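Local coordinates for clostripain-related protein (Bacteroides thetaiotaomicron, PDB 6N9J), which is a secreted cysteine protease of the C11 (clostripain) family that probably cleaves peptide bonds through a nucleophilic cysteine thiol, at residues W126-D130 / F158-M163. Sequence-based numbering, arbitrary orientation.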
ATOM      1  N   TRP A 126      -4.719  -9.740   3.008  1.00 18.05           N
ATOM      2  CA  TRP A 126      -3.322 -10.120   3.156  1.00 19.19           C
ATOM      3  C   TRP A 126      -2.401  -9.275   2.276  1.00 19.95           C
ATOM      4  O   TRP A 126      -2.837  -8.672   1.291  1.00 18.90           O
ATOM      5  CB  TRP A 126      -3.138 -11.604   2.826  1.00 22.14           C
ATOM      6  CG  TRP A 126      -3.674 -11.994   1.480  1.00 23.60           C
ATOM      7  CD1 TRP A 126      -4.890 -12.564   1.216  1.00 21.18           C
ATOM      8  CD2 TRP A 126      -3.017 -11.839   0.212  1.00 23.40           C
ATOM      9  NE1 TRP A 126      -5.023 -12.778  -0.135  1.00 22.82           N
ATOM     10  CE2 TRP A 126      -3.891 -12.341  -0.774  1.00 23.54           C
ATOM     11  CE3 TRP A 126      -1.770 -11.339  -0.184  1.00 22.59           C
ATOM     12  CZ2 TRP A 126      -3.562 -12.348  -2.130  1.00 23.80           C
ATOM     13  CZ3 TRP A 126      -1.446 -11.346  -1.528  1.00 21.63           C
ATOM     14  CH2 TRP A 126      -2.338 -11.847  -2.485  1.00 22.71           C
ATOM     15  N   TRP A 127      -1.120  -9.230   2.633  1.00 19.72           N
ATOM     16  CA  TRP A 127      -0.139  -8.558   1.791  1.00 18.36           C
ATOM     17  C   TRP A 127       0.992  -9.511   1.419  1.00 17.43           C
ATOM     18  O   TRP A 127       1.441 -10.309   2.241  1.00 18.28           O
ATOM     19  CB  TRP A 127       0.458  -7.306   2.471  1.00 16.35           C
ATOM     20  CG  TRP A 127       1.588  -6.744   1.635  1.00 15.63           C
ATOM     21  CD1 TRP A 127       1.476  -5.863   0.597  1.00 16.86           C
ATOM     22  CD2 TRP A 127       2.981  -7.083   1.724  1.00 14.59           C
ATOM     23  NE1 TRP A 127       2.709  -5.624   0.043  1.00 16.58           N
ATOM     24  CE2 TRP A 127       3.650  -6.361   0.717  1.00 15.31           C
ATOM     25  CE3 TRP A 127       3.726  -7.921   2.562  1.00 13.47           C
ATOM     26  CZ2 TRP A 127       5.030  -6.442   0.534  1.00 17.08           C
ATOM     27  CZ3 TRP A 127       5.094  -8.016   2.365  1.00 15.13           C
ATOM     28  CH2 TRP A 127       5.733  -7.277   1.359  1.00 16.65           C
ATOM     29  N   GLY A 128       1.466  -9.419   0.183  1.00 12.31           N
ATOM     30  CA  GLY A 128       2.703 -10.094  -0.162  1.00 16.79           C
ATOM     31  C   GLY A 128       2.525 -11.558  -0.514  1.00 18.99           C
ATOM     32  O   GLY A 128       1.735 -12.282   0.093  1.00 21.05           O
ATOM     33  N   GLN A 129       3.261 -11.992  -1.524  1.00 17.95           N
ATOM     34  CA  GLN A 129       3.240 -13.388  -1.904  1.00 20.24           C
ATOM     35  C   GLN A 129       4.653 -13.858  -2.189  1.00 21.84           C
ATOM     36  O   GLN A 129       5.460 -13.130  -2.769  1.00 20.40           O
ATOM     37  CB  GLN A 129       2.352 -13.607  -3.123  1.00 19.03           C
ATOM     38  CG  GLN A 129       2.267 -15.056  -3.555  1.00 20.68           C
ATOM     39  CD  GLN A 129       1.517 -15.213  -4.857  1.00 22.14           C
ATOM     40  OE1 GLN A 129       1.677 -14.414  -5.788  1.00 21.15           O
ATOM     41  NE2 GLN A 129       0.673 -16.232  -4.929  1.00 24.00           N
ATOM     42  N   ASP A 130       4.941 -15.072  -1.745  1.00 23.28           N
ATOM     43  CA  ASP A 130       6.172 -15.770  -2.068  1.00 26.37           C
ATOM     44  C   ASP A 130       5.789 -17.180  -2.506  1.00 28.71           C
ATOM     45  O   ASP A 130       5.244 -17.944  -1.706  1.00 29.72           O
ATOM     46  CB  ASP A 130       7.105 -15.793  -0.856  1.00 28.67           C
ATOM     47  CG  ASP A 130       8.472 -16.354  -1.175  1.00 32.03           C
ATOM     48  OD1 ASP A 130       8.566 -17.578  -1.445  1.00 34.39           O
ATOM     49  OD2 ASP A 130       9.450 -15.577  -1.123  1.00 30.14           O
ATOM     50  N   PHE A 158       2.366   1.345   0.346  1.00 13.46           N
ATOM     51  CA  PHE A 158       2.053   0.042  -0.200  1.00  9.71           C
ATOM     52  C   PHE A 158       2.031   0.122  -1.709  1.00 13.68           C
ATOM     53  O   PHE A 158       1.087   0.636  -2.304  1.00 12.30           O
ATOM     54  CB  PHE A 158       0.706  -0.485   0.314  1.00 10.51           C
ATOM     55  CG  PHE A 158       0.759  -1.036   1.709  1.00 10.03           C
ATOM     56  CD1 PHE A 158       1.435  -2.213   1.979  1.00 11.30           C
ATOM     57  CD2 PHE A 158       0.114  -0.391   2.743  1.00 13.39           C
ATOM     58  CE1 PHE A 158       1.483  -2.741   3.261  1.00 10.43           C
ATOM     59  CE2 PHE A 158       0.161  -0.906   4.035  1.00 15.85           C
ATOM     60  CZ  PHE A 158       0.849  -2.092   4.285  1.00 16.09           C
ATOM     61  N   ASP A 159       3.081  -0.396  -2.327  1.00 15.69           N
ATOM     62  CA  ASP A 159       3.098  -0.532  -3.773  1.00 21.58           C
ATOM     63  C   ASP A 159       2.520  -1.910  -4.115  1.00 19.56           C
ATOM     64  O   ASP A 159       3.222  -2.797  -4.608  1.00 17.07           O
ATOM     65  CB  ASP A 159       4.517  -0.357  -4.327  1.00 22.56           C
ATOM     66  CG  ASP A 159       4.524   0.060  -5.795  1.00 24.63           C
ATOM     67  OD1 ASP A 159       3.443   0.380  -6.329  1.00 24.85           O
ATOM     68  OD2 ASP A 159       5.611   0.077  -6.413  1.00 26.90           O
ATOM     69  N   ALA A 160       1.235  -2.060  -3.814  1.00 16.21           N
ATOM     70  CA  ALA A 160       0.526  -3.331  -3.831  1.00 16.89           C
ATOM     71  C   ALA A 160      -0.984  -3.062  -3.909  1.00 19.87           C
ATOM     72  O   ALA A 160      -1.457  -2.033  -3.418  1.00 19.05           O
ATOM     73  CB  ALA A 160       0.868  -4.140  -2.591  1.00 16.24           C
ATOM     74  N   CYS A 161      -1.730  -3.980  -4.525  1.00 20.22           N
ATOM     75  CA  CYS A 161      -3.174  -3.820  -4.719  1.00 19.78           C
ATOM     76  C   CYS A 161      -3.978  -3.776  -3.423  1.00 20.61           C
ATOM     77  O   CYS A 161      -3.672  -4.497  -2.465  1.00 22.36           O
ATOM     78  CB  CYS A 161      -3.736  -4.957  -5.585  1.00 19.17           C
ATOM     79  SG  CYS A 161      -3.239  -4.963  -7.325  1.00 24.86           S
ATOM     80  N   TYR A 162      -5.002  -2.917  -3.417  1.00 17.63           N
ATOM     81  CA  TYR A 162      -6.116  -2.994  -2.469  1.00 14.65           C
ATOM     82  C   TYR A 162      -5.732  -2.704  -1.034  1.00 18.67           C
ATOM     83  O   TYR A 162      -6.475  -3.055  -0.121  1.00 22.42           O
ATOM     84  CB  TYR A 162      -6.764  -4.389  -2.498  1.00 14.05           C
ATOM     85  CG  TYR A 162      -7.344  -4.860  -3.820  1.00 15.07           C
ATOM     86  CD1 TYR A 162      -8.381  -4.167  -4.442  1.00 15.94           C
ATOM     87  CD2 TYR A 162      -6.896  -6.036  -4.414  1.00 17.41           C
ATOM     88  CE1 TYR A 162      -8.932  -4.615  -5.650  1.00 16.72           C
ATOM     89  CE2 TYR A 162      -7.438  -6.494  -5.617  1.00 18.11           C
ATOM     90  CZ  TYR A 162      -8.459  -5.778  -6.227  1.00 20.04           C
ATOM     91  OH  TYR A 162      -9.011  -6.232  -7.411  1.00 22.93           O
ATOM     92  N   MET A 163      -4.578  -2.089  -0.816  1.00 16.34           N
ATOM     93  CA  MET A 163      -4.060  -1.965   0.543  1.00 15.52           C
ATOM     94  C   MET A 163      -4.610  -0.748   1.282  1.00 13.41           C
ATOM     95  O   MET A 163      -4.601  -0.723   2.519  1.00 13.21           O
ATOM     96  CB  MET A 163      -2.519  -1.924   0.524  1.00 10.11           C
ATOM     97  CG  MET A 163      -1.871  -3.231   0.050  1.00 14.71           C
ATOM     98  SD  MET A 163      -2.549  -4.785   0.709  1.00 10.57           S
ATOM     99  CE  MET A 163      -2.387  -4.573   2.450  1.00 10.70           C
TER
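Trp127 meets Ala160 and the sulfur of Met163 at the indole edge and Phe158 over one face, a worked example of how one aromatic side chain can back a nucleophile-bearing loop with no hydrogen bond between the two segments. Closest is the methyl of Ala160, whose CB lies near the indole plane, 3.5 Å from NE1 and 3.7 Å from CD1 of Trp127. CE1 of Phe158 lies over one face instead, while its CD1 makes the nearest approach, 3.9 Å from Trp127 CD1; the two rings meet obliquely, their planes at 51°. Met163 supplies a Met-aromatic contact, with SD at the indole edge, 5.3 Å from the centroid of the five-membered ring. Bends at chi2 and chi3 fold the methionine chain back, bringing CE to 3.9 Å from Trp127 CB while SD sits 3.9 Å from Trp126 O. The indole reaches this apolar surface because chi1 (173°) turns CG away from the backbone N; NE1 is buried there without a polar partner. Replacing Trp127 with an alanine would probably open a gap beside the Ala160 methyl and deprive Phe158 and Met163 of their shared aromatic neighbour. Farther out, Phe109 packs edge-to-face with Trp127, Leu143 and Ile140 of helix 140-146 touch Phe158 and Met163, and Trp127 pairs through its backbone with Met138. The contact thus joins the small hairpin of 127-130 and 136-138 to the C-terminal end of central strand 155-159, where a type II turn from Ala160 to Met163 carries Cys161, covalently linked to the bound peptide inhibitor. A nucleophilic cysteine just beyond a parallel strand of the central sheet is the active-site arrangement of clan CD proteases, the caspase-like fold.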